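PDB 7ANV: ancestral D-type dye decolorizing peroxidase from Geotrichum candidum, which probably uses its haem to reduce hydrogen peroxide and oxidise dyes and other substrates, as in related dye-decolorizing peroxidases. Local coordinates for residues P219-V224 with S356-E361; G297-I302 with N319-D324; G15-T20 with A49-D54; P43-T48 with V80-S85. All coordinates share one frame; numbering follows the deposited sequence. Where two conformers were deposited one is given.

Interactions 3 and 4 come first along the chain and alternate there: 15-20, 43-48, 49-54, 80-85. Their centres lie 12 Å apart and they touch, Val51 and Leu16 packing on Thr46, so that the loop, helix 48-59 and strand 78-84 of the N-terminal DyP domain pack together. Interaction 1 joins 219-224 to 356-361, and both segments of interaction 2 fall between these in sequence. Their centres are 21 Å apart without touching; the side chain of Phe321 in interaction 2 comes to about 5 Å from the haem, that of Val220 in interaction 1 only to about 10 Å. Interactions 2 and 4, 35 Å apart, sit on opposite sides of the chain's centre.

Interaction 1 of 4, residues P219-V224 with S356-E361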
# COMPACT_ATOMS: atom_id res chain seq x y z
N PRO A 219 -4.15 -7.50 16.63
CA PRO A 219 -5.44 -6.83 16.57
C PRO A 219 -5.18 -5.34 16.79
O PRO A 219 -4.23 -4.99 17.50
CB PRO A 219 -6.27 -7.46 17.69
CG PRO A 219 -5.36 -8.46 18.38
CD PRO A 219 -3.94 -8.14 17.95
N VAL A 220 -5.99 -4.50 16.13
CA VAL A 220 -5.95 -3.03 16.30
C VAL A 220 -7.38 -2.59 16.61
O VAL A 220 -8.33 -3.21 16.09
CB VAL A 220 -5.36 -2.30 15.09
CG1 VAL A 220 -3.96 -2.81 14.76
CG2 VAL A 220 -6.26 -2.36 13.88
N ARG A 221 -7.50 -1.54 17.41
CA ARG A 221 -8.80 -0.92 17.65
C ARG A 221 -9.30 -0.34 16.33
O ARG A 221 -8.52 0.08 15.47
CB ARG A 221 -8.66 0.11 18.77
CG ARG A 221 -8.33 -0.54 20.10
CD ARG A 221 -8.45 0.52 21.18
NE ARG A 221 -7.35 1.45 21.10
CZ ARG A 221 -7.21 2.52 21.88
NH1 ARG A 221 -8.14 2.86 22.76
NH2 ARG A 221 -6.16 3.30 21.71
N PRO A 222 -10.62 -0.37 16.12
CA PRO A 222 -11.18 -0.02 14.81
C PRO A 222 -10.80 1.39 14.35
O PRO A 222 -10.69 1.61 13.15
CB PRO A 222 -12.69 -0.17 14.99
CG PRO A 222 -12.89 -0.12 16.50
CD PRO A 222 -11.65 -0.78 17.08
N GLY A 223 -10.64 2.31 15.31
CA GLY A 223 -10.30 3.72 15.04
C GLY A 223 -8.88 3.94 14.55
O GLY A 223 -8.53 5.06 14.20
N VAL A 224 -8.05 2.91 14.50
CA VAL A 224 -6.80 3.02 13.73
C VAL A 224 -7.12 3.15 12.23
O VAL A 224 -6.29 3.68 11.50
CB VAL A 224 -5.91 1.81 14.03
CG1 VAL A 224 -4.72 1.74 13.10
CG2 VAL A 224 -5.46 1.84 15.48
N SER A 356 3.74 0.95 24.08
CA SER A 356 2.32 0.72 24.43
C SER A 356 1.56 0.07 23.27
O SER A 356 1.82 0.35 22.09
CB SER A 356 1.64 1.99 24.88
OG SER A 356 1.54 2.91 23.81
N PRO A 357 0.61 -0.84 23.58
CA PRO A 357 -0.34 -1.33 22.59
C PRO A 357 -1.05 -0.23 21.77
O PRO A 357 -1.27 -0.48 20.60
CB PRO A 357 -1.37 -2.09 23.45
CG PRO A 357 -0.59 -2.54 24.67
CD PRO A 357 0.44 -1.46 24.90
N THR A 358 -1.38 0.92 22.36
CA THR A 358 -2.02 2.07 21.66
C THR A 358 -0.99 2.67 20.69
O THR A 358 -1.35 2.98 19.52
CB THR A 358 -2.59 3.15 22.60
OG1 THR A 358 -1.53 3.93 23.16
CG2 THR A 358 -3.44 2.60 23.73
N SER A 359 0.26 2.82 21.14
CA SER A 359 1.37 3.38 20.32
C SER A 359 1.62 2.49 19.09
O SER A 359 1.64 3.05 17.97
CB SER A 359 2.63 3.61 21.13
OG SER A 359 3.56 4.41 20.41
N VAL A 360 1.82 1.17 19.25
CA VAL A 360 2.24 0.30 18.11
C VAL A 360 1.05 0.01 17.16
O VAL A 360 1.28 -0.07 15.93
CB VAL A 360 2.88 -1.03 18.55
CG1 VAL A 360 1.87 -1.96 19.20
CG2 VAL A 360 3.53 -1.71 17.35
N GLU A 361 -0.14 -0.19 17.72
CA GLU A 361 -1.37 -0.35 16.90
C GLU A 361 -1.50 0.90 16.04
O GLU A 361 -2.01 0.78 14.94
CB GLU A 361 -2.63 -0.62 17.76
CG GLU A 361 -3.27 0.62 18.37
CD GLU A 361 -4.67 0.48 18.94
OE1 GLU A 361 -5.21 1.51 19.51
OE2 GLU A 361 -5.23 -0.62 18.83
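Arg221 holds both carboxylate oxygens of Glu361, each in a different way. The backbone N of Arg221 donates to Glu361 OE2 over 2.8 Å; at 174° the bond is almost straight, although the donor stands above the carboxylate plane. Glu361 OE1 belongs to the guanidinium: Arg221 NE meets its syn lone pair at 2.7 Å, and Arg221 NH2 adds a more bent bond of 3.0 Å. The two flat groups are only 19° from coplanar, with OE1 at the guanidinium edge. Glu361 is extended beyond CG, which carries its carboxylate from helix 357-361 to the chain just after strand 219-220. The inner side is closely packed by two buried valines, Val224 CG2 lying 3.8 Å from Glu361 CD and Val220 CG1 3.9 Å from Glu361 CB. Strand 219-220 pairs in turn with strand 205-206. The outer side is looser: exposed Thr358 brings CG2 obliquely to 3.5 Å from Arg221 NH2, and residues 356-358 are poorly ordered. Arg221 NH1 also forms a long, weak ion pair with Asp230. Three N-H donors on two oxygens of a buried side chain would be expected to stabilise a negative charge on Glu361.

Interaction 2 of 4, residues G297-I302 with N319-D324; sequences GAPIDI and NNFRFD
The surroundings of the haem include Phe321, whose side chain lies about 5 Å from the cofactor, and Pro299 packs against the ring of this phenylalanine. The closest approach is Pro299 CB to Phe321 CE1 at 3.3 Å, a tight fit made obliquely to the ring, with Pro299 CG near both CD1 and CE1. Asp301 CB approaches from the same side of the ring, also obliquely, but nearer its other edge atoms, 3.7 Å from Phe321 CD2. Phe321 CG takes the crowded position between the backbone N and the carbonyl carbon (chi1 59°), which sets the root of the ring beside Asp301 CB, with CD1 and CE1 reaching on to Pro299. Separately, Phe321 CB touches Ile302 CG1. Ile302 also reaches Asn320, its CD1 lying 3.5 Å from the carbonyl O.

The two segments are loops that flank the short helix 309-312, against which Pro299 and Ile302 both pack through Leu311. An inverse gamma turn centred on Asn320 leads the second loop into Phe321. Arg349 makes a cation-pi contact with this ring and also bonds to the carbonyl O of Phe321, while Ile343 of helix 342-346 packs on it as well.

Asp301 supplies the direct polar link. Its CG is anti to the backbone N (chi1 -161°), and Phe323 N donates to its OD2 over 2.9 Å from above the carboxylate plane, at a bent 140°. Two waters stand between Asp301 OD2 and Asp324 OD1, two acidic oxygens 5.1 Å apart. Water 2 is 2.7 Å from Asp301 OD2, and water 1 accepts from Arg322 N at 2.8 Å.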
# COMPACT_ATOMS: atom_id res chain seq x y z
N GLY A 297 6.01 -16.29 -0.18
CA GLY A 297 5.39 -15.72 1.03
C GLY A 297 5.91 -16.31 2.33
O GLY A 297 5.56 -15.80 3.43
N ALA A 298 6.73 -17.35 2.29
CA ALA A 298 7.30 -17.92 3.53
C ALA A 298 8.16 -16.87 4.21
O ALA A 298 9.07 -16.32 3.60
CB ALA A 298 8.14 -19.12 3.20
N PRO A 299 7.90 -16.51 5.48
CA PRO A 299 8.68 -15.45 6.13
C PRO A 299 10.07 -15.96 6.55
O PRO A 299 10.17 -17.04 7.13
CB PRO A 299 7.83 -15.12 7.37
CG PRO A 299 7.16 -16.40 7.67
CD PRO A 299 6.80 -16.98 6.32
N ILE A 300 11.09 -15.15 6.34
CA ILE A 300 12.49 -15.56 6.66
C ILE A 300 12.70 -15.64 8.17
O ILE A 300 13.57 -16.40 8.58
CB ILE A 300 13.54 -14.66 5.98
CG1 ILE A 300 13.53 -13.22 6.48
CG2 ILE A 300 13.38 -14.75 4.46
CD1 ILE A 300 14.51 -12.32 5.76
N ASP A 301 11.93 -14.93 8.99
CA ASP A 301 12.07 -15.06 10.46
C ASP A 301 11.71 -16.48 10.88
O ASP A 301 12.15 -16.90 11.94
CB ASP A 301 11.27 -14.03 11.24
CG ASP A 301 11.74 -13.86 12.68
OD1 ASP A 301 12.97 -13.83 12.89
OD2 ASP A 301 10.89 -13.63 13.56
N ILE A 302 10.89 -17.19 10.11
CA ILE A 302 10.54 -18.59 10.40
C ILE A 302 11.51 -19.51 9.67
O ILE A 302 11.95 -20.49 10.31
CB ILE A 302 9.07 -18.89 10.08
CG1 ILE A 302 8.16 -17.99 10.91
CG2 ILE A 302 8.79 -20.35 10.31
CD1 ILE A 302 6.71 -18.27 10.74
N ASN A 319 2.42 -16.02 9.24
CA ASN A 319 2.54 -14.67 9.85
C ASN A 319 2.96 -14.81 11.31
O ASN A 319 2.99 -13.80 12.02
CB ASN A 319 1.24 -13.88 9.73
CG ASN A 319 1.51 -12.40 9.58
OD1 ASN A 319 2.59 -12.01 9.18
ND2 ASN A 319 0.53 -11.59 9.94
N ASN A 320 3.27 -16.03 11.76
CA ASN A 320 3.47 -16.30 13.20
C ASN A 320 4.93 -16.05 13.57
O ASN A 320 5.67 -17.03 13.88
CB ASN A 320 3.04 -17.70 13.57
CG ASN A 320 2.95 -17.86 15.07
OD1 ASN A 320 2.93 -16.88 15.80
ND2 ASN A 320 2.92 -19.09 15.53
N PHE A 321 5.37 -14.80 13.51
CA PHE A 321 6.76 -14.40 13.89
C PHE A 321 6.70 -12.97 14.40
O PHE A 321 5.72 -12.23 14.07
CB PHE A 321 7.74 -14.52 12.72
CG PHE A 321 7.38 -13.67 11.54
CD1 PHE A 321 6.44 -14.10 10.61
CD2 PHE A 321 7.94 -12.40 11.35
CE1 PHE A 321 6.06 -13.31 9.54
CE2 PHE A 321 7.53 -11.60 10.29
CZ PHE A 321 6.61 -12.06 9.37
N ARG A 322 7.71 -12.56 15.17
CA ARG A 322 7.76 -11.17 15.67
C ARG A 322 9.19 -10.62 15.75
O ARG A 322 9.34 -9.56 16.34
CB ARG A 322 7.04 -11.13 17.02
CG ARG A 322 7.77 -11.86 18.13
CD ARG A 322 6.86 -11.92 19.36
NE ARG A 322 6.53 -10.57 19.76
CZ ARG A 322 7.01 -9.96 20.85
NH1 ARG A 322 7.84 -10.60 21.64
NH2 ARG A 322 6.64 -8.71 21.12
N PHE A 323 10.18 -11.30 15.17
CA PHE A 323 11.61 -10.90 15.27
C PHE A 323 12.03 -10.98 16.75
O PHE A 323 12.63 -10.04 17.27
CB PHE A 323 11.82 -9.49 14.67
CG PHE A 323 11.20 -9.25 13.32
CD1 PHE A 323 11.49 -10.09 12.25
CD2 PHE A 323 10.31 -8.20 13.11
CE1 PHE A 323 10.89 -9.92 11.02
CE2 PHE A 323 9.73 -8.01 11.87
CZ PHE A 323 10.05 -8.85 10.81
N ASP A 324 11.68 -12.06 17.44
CA ASP A 324 11.99 -12.16 18.90
C ASP A 324 12.99 -13.25 19.22
O ASP A 324 13.23 -13.47 20.46
CB ASP A 324 10.73 -12.35 19.77
CG ASP A 324 9.96 -13.63 19.47
OD1 ASP A 324 10.44 -14.41 18.60
OD2 ASP A 324 8.89 -13.82 20.12
O HOH W 1 9.31 -14.65 16.22
O HOH W 2 12.00 -14.41 15.88

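Interaction 3 of 4, residues G15-T20 with A49-D54; sequences GLPKKT and AQVQKD. With SO4 (sulfate ion), chain H.
Val51 meets the loop 15-17 with both methyl groups. CG1, anti to the backbone N (chi1 159°), is pressed to 3.2 Å from Gly15 O. CG2 meets Leu16 CD2 at 3.9 Å, the two side chains crossing at about a right angle. Pro17 makes looser contacts, its CD 4.4 Å from Val51 CG1 and its CG 4.5 Å from Asp54 CB. An alanine at Val51 would probably open a gap beside Gly15 O and leave the Leu16 methyl without its packing partner on the helix.

The next shell is polar. Gly15 O also accepts a hydrogen bond from Arg55 NH2, one residue past 49-54, and Leu16 N donates to Asp11 OD1. On the helix, Gln50 NE2 donates to Asp54 OD1 over 2.8 Å at 160°, which ties down the carboxylate beside Pro17. A sulfate ion, probably from the crystallisation liquor, accepts from Lys18 N at its O4 (2.8 Å) and is also bound by Arg55 NH2.

Further along, Lys19 and Thr20 both face Gly148 in a classic beta bulge. Helix 48-59 packs on the loop that leads into strand 20-28, the first strand of a four-stranded antiparallel sheet of order 2-3-1-4, the ferredoxin-like arrangement of the dimeric alpha+beta barrel family.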
# COMPACT_ATOMS: atom_id res chain seq x y z
N GLY A 15 -12.07 -5.41 1.77
CA GLY A 15 -11.44 -5.04 0.49
C GLY A 15 -12.21 -5.56 -0.71
O GLY A 15 -12.76 -6.66 -0.67
N LEU A 16 -12.25 -4.75 -1.77
CA LEU A 16 -12.96 -5.14 -3.01
C LEU A 16 -12.22 -6.27 -3.69
O LEU A 16 -11.05 -6.15 -3.99
CB LEU A 16 -13.06 -3.93 -3.94
CG LEU A 16 -13.73 -2.69 -3.37
CD1 LEU A 16 -13.68 -1.57 -4.41
CD2 LEU A 16 -15.15 -3.00 -2.98
N PRO A 17 -12.86 -7.43 -3.89
CA PRO A 17 -12.20 -8.55 -4.56
C PRO A 17 -12.01 -8.22 -6.04
O PRO A 17 -12.82 -7.46 -6.58
CB PRO A 17 -13.18 -9.73 -4.42
CG PRO A 17 -14.48 -9.09 -4.10
CD PRO A 17 -14.20 -7.79 -3.41
N LYS A 18 -10.93 -8.70 -6.65
CA LYS A 18 -10.57 -8.20 -8.00
C LYS A 18 -9.57 -9.10 -8.70
O LYS A 18 -8.66 -9.68 -8.04
CB LYS A 18 -10.02 -6.78 -7.85
CG LYS A 18 -8.67 -6.66 -7.16
CD LYS A 18 -8.41 -5.28 -6.61
CE LYS A 18 -7.21 -5.21 -5.71
NZ LYS A 18 -7.08 -3.86 -5.13
N LYS A 19 -9.66 -9.11 -10.02
CA LYS A 19 -8.55 -9.52 -10.93
C LYS A 19 -8.04 -8.27 -11.65
O LYS A 19 -6.92 -8.27 -12.12
CB LYS A 19 -9.06 -10.56 -11.93
CG LYS A 19 -9.55 -11.85 -11.25
CD LYS A 19 -9.81 -13.04 -12.17
CE LYS A 19 -9.99 -14.32 -11.35
NZ LYS A 19 -9.87 -15.55 -12.17
N THR A 20 -8.87 -7.24 -11.75
CA THR A 20 -8.53 -5.96 -12.40
C THR A 20 -9.25 -4.83 -11.67
O THR A 20 -10.33 -5.06 -11.09
CB THR A 20 -8.86 -5.99 -13.90
OG1 THR A 20 -8.39 -4.80 -14.53
CG2 THR A 20 -10.34 -6.14 -14.19
N ALA A 49 -20.36 -4.91 4.15
CA ALA A 49 -21.40 -5.96 4.23
C ALA A 49 -21.48 -6.68 2.87
O ALA A 49 -21.49 -7.94 2.85
CB ALA A 49 -22.74 -5.37 4.67
N GLN A 50 -21.58 -5.94 1.76
CA GLN A 50 -21.73 -6.53 0.43
C GLN A 50 -20.44 -7.28 0.07
O GLN A 50 -20.52 -8.37 -0.48
CB GLN A 50 -22.03 -5.48 -0.63
CG GLN A 50 -22.28 -6.11 -2.00
CD GLN A 50 -23.45 -7.06 -1.99
OE1 GLN A 50 -24.49 -6.80 -1.40
NE2 GLN A 50 -23.29 -8.20 -2.64
N VAL A 51 -19.28 -6.73 0.39
CA VAL A 51 -18.00 -7.46 0.12
C VAL A 51 -18.01 -8.84 0.79
O VAL A 51 -17.56 -9.83 0.19
CB VAL A 51 -16.79 -6.63 0.56
CG1 VAL A 51 -15.54 -7.47 0.79
CG2 VAL A 51 -16.52 -5.52 -0.40
N GLN A 52 -18.47 -8.91 2.03
CA GLN A 52 -18.48 -10.20 2.77
C GLN A 52 -19.41 -11.17 2.07
O GLN A 52 -19.06 -12.36 1.98
CB GLN A 52 -18.84 -9.98 4.24
CG GLN A 52 -17.79 -9.17 4.96
CD GLN A 52 -16.47 -9.90 5.04
OE1 GLN A 52 -15.55 -9.67 4.23
NE2 GLN A 52 -16.35 -10.69 6.07
N LYS A 53 -20.55 -10.69 1.57
CA LYS A 53 -21.42 -11.53 0.72
C LYS A 53 -20.69 -11.95 -0.55
O LYS A 53 -20.77 -13.13 -0.89
CB LYS A 53 -22.61 -10.72 0.23
CG LYS A 53 -23.83 -10.90 1.05
CD LYS A 53 -25.02 -10.38 0.34
CE LYS A 53 -26.11 -10.21 1.35
NZ LYS A 53 -26.49 -11.52 1.94
N ASP A 54 -20.06 -11.00 -1.24
CA ASP A 54 -19.34 -11.25 -2.52
C ASP A 54 -18.24 -12.30 -2.31
O ASP A 54 -18.10 -13.19 -3.15
CB ASP A 54 -18.73 -9.97 -3.06
CG ASP A 54 -19.73 -8.96 -3.58
OD1 ASP A 54 -20.93 -9.33 -3.73
OD2 ASP A 54 -19.30 -7.81 -3.80
S SO4 H . -9.13 -10.93 -3.71
O1 SO4 H . -7.81 -11.49 -3.74
O2 SO4 H . -9.28 -10.12 -2.52
O3 SO4 H . -10.11 -11.99 -3.68
O4 SO4 H . -9.34 -10.12 -4.88

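Interaction 4 of 4, residues P43-T48 with V80-S85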
# COMPACT_ATOMS: atom_id res chain seq x y z
N PRO A 43 -26.38 3.96 -4.54
CA PRO A 43 -26.79 2.56 -4.60
C PRO A 43 -25.75 1.61 -5.22
O PRO A 43 -25.86 0.45 -5.00
CB PRO A 43 -28.02 2.56 -5.54
CG PRO A 43 -28.56 3.98 -5.42
CD PRO A 43 -27.34 4.86 -5.21
N LEU A 44 -24.78 2.12 -5.97
CA LEU A 44 -23.73 1.30 -6.65
C LEU A 44 -22.56 1.10 -5.70
O LEU A 44 -21.71 0.25 -6.01
CB LEU A 44 -23.22 2.00 -7.91
CG LEU A 44 -24.08 1.86 -9.17
CD1 LEU A 44 -25.43 2.47 -8.98
CD2 LEU A 44 -23.39 2.49 -10.35
N ILE A 45 -22.48 1.87 -4.62
CA ILE A 45 -21.26 1.85 -3.75
C ILE A 45 -21.30 0.53 -2.96
O ILE A 45 -22.28 0.28 -2.26
CB ILE A 45 -21.15 3.08 -2.82
CG1 ILE A 45 -21.02 4.38 -3.61
CG2 ILE A 45 -19.97 2.91 -1.85
CD1 ILE A 45 -19.78 4.48 -4.45
N THR A 46 -20.24 -0.25 -3.06
CA THR A 46 -20.09 -1.55 -2.39
C THR A 46 -19.66 -1.34 -0.95
O THR A 46 -18.59 -0.74 -0.73
CB THR A 46 -19.06 -2.41 -3.11
OG1 THR A 46 -19.34 -2.39 -4.52
CG2 THR A 46 -19.05 -3.82 -2.61
N THR A 47 -20.48 -1.80 -0.03
CA THR A 47 -20.17 -1.69 1.42
C THR A 47 -19.38 -2.91 1.86
O THR A 47 -19.37 -3.93 1.13
CB THR A 47 -21.44 -1.61 2.26
OG1 THR A 47 -22.18 -2.83 2.09
CG2 THR A 47 -22.26 -0.42 1.87
N THR A 48 -18.83 -2.85 3.06
CA THR A 48 -18.12 -4.03 3.62
C THR A 48 -19.11 -5.18 3.74
O THR A 48 -18.72 -6.36 3.49
CB THR A 48 -17.40 -3.67 4.93
OG1 THR A 48 -16.33 -2.78 4.66
CG2 THR A 48 -16.85 -4.91 5.60
N VAL A 80 -17.49 -0.94 -6.28
CA VAL A 80 -17.36 0.52 -6.55
C VAL A 80 -17.17 1.24 -5.23
O VAL A 80 -17.99 1.05 -4.34
CB VAL A 80 -18.59 1.12 -7.27
CG1 VAL A 80 -18.36 2.61 -7.58
CG2 VAL A 80 -18.88 0.33 -8.53
N ASN A 81 -16.13 2.07 -5.12
CA ASN A 81 -15.95 2.98 -3.97
C ASN A 81 -15.60 4.36 -4.54
O ASN A 81 -15.22 4.49 -5.72
CB ASN A 81 -14.84 2.52 -3.01
CG ASN A 81 -15.20 1.49 -1.96
OD1 ASN A 81 -14.45 1.30 -1.00
ND2 ASN A 81 -16.33 0.82 -2.08
N ILE A 82 -15.72 5.37 -3.70
CA ILE A 82 -15.40 6.76 -4.07
C ILE A 82 -14.71 7.45 -2.90
O ILE A 82 -15.11 7.27 -1.74
CB ILE A 82 -16.66 7.51 -4.53
CG1 ILE A 82 -16.29 8.86 -5.15
CG2 ILE A 82 -17.70 7.63 -3.40
CD1 ILE A 82 -17.41 9.55 -5.87
N ALA A 83 -13.76 8.32 -3.24
CA ALA A 83 -12.98 9.06 -2.23
C ALA A 83 -12.72 10.45 -2.79
O ALA A 83 -12.61 10.62 -4.01
CB ALA A 83 -11.71 8.33 -1.84
N PHE A 84 -12.51 11.39 -1.88
CA PHE A 84 -12.40 12.84 -2.17
C PHE A 84 -11.08 13.34 -1.63
O PHE A 84 -10.72 13.04 -0.49
CB PHE A 84 -13.58 13.59 -1.56
CG PHE A 84 -14.88 13.23 -2.19
CD1 PHE A 84 -15.32 13.86 -3.32
CD2 PHE A 84 -15.66 12.21 -1.65
CE1 PHE A 84 -16.51 13.49 -3.92
CE2 PHE A 84 -16.82 11.82 -2.29
CZ PHE A 84 -17.26 12.49 -3.40
N SER A 85 -10.41 14.20 -2.39
CA SER A 85 -9.23 14.96 -1.90
C SER A 85 -9.73 16.18 -1.13
O SER A 85 -10.92 16.60 -1.33
CB SER A 85 -8.36 15.36 -3.08
OG SER A 85 -9.05 16.33 -3.84
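Strand 78-84 is an outermost strand of the N-terminal four-stranded sheet, and here Val80 meets Thr46 of the loop that leads into helix 48-59. Two bonds join the pair in opposite directions. Thr46 N donates to Val80 O over 2.9 Å, in the carbonyl plane, while Val80 N donates to Thr46 OG1, also at 2.9 Å and 160°. Thr46 OG1 lies anti to the carbonyl carbon, beside the backbone N (chi1 -49°), placing it alongside its own N-H. Val80 O takes a second donor, Asn81 ND2, at 2.8 Å from above the carbonyl plane; the same nitrogen makes a weak bond of 3.1 Å to Thr46 O. Apolar contacts lie beside these bonds: Ile45 CD1 touches Val80 CG1 and Ile82 CG2, each at 3.9 Å, and Ile479 of helix 479-486 packs on Ile45. The loop also bonds to Gly10 through the backbone of Thr46. A valine in place of Thr46 would probably leave Val80 N without its acceptor and a methyl group set against that N-H. Because the threonine hydroxyl stands in for a backbone carbonyl, one loop residue bonds both the N-H and the C=O of Val80, the latter shared with Asn81 ND2.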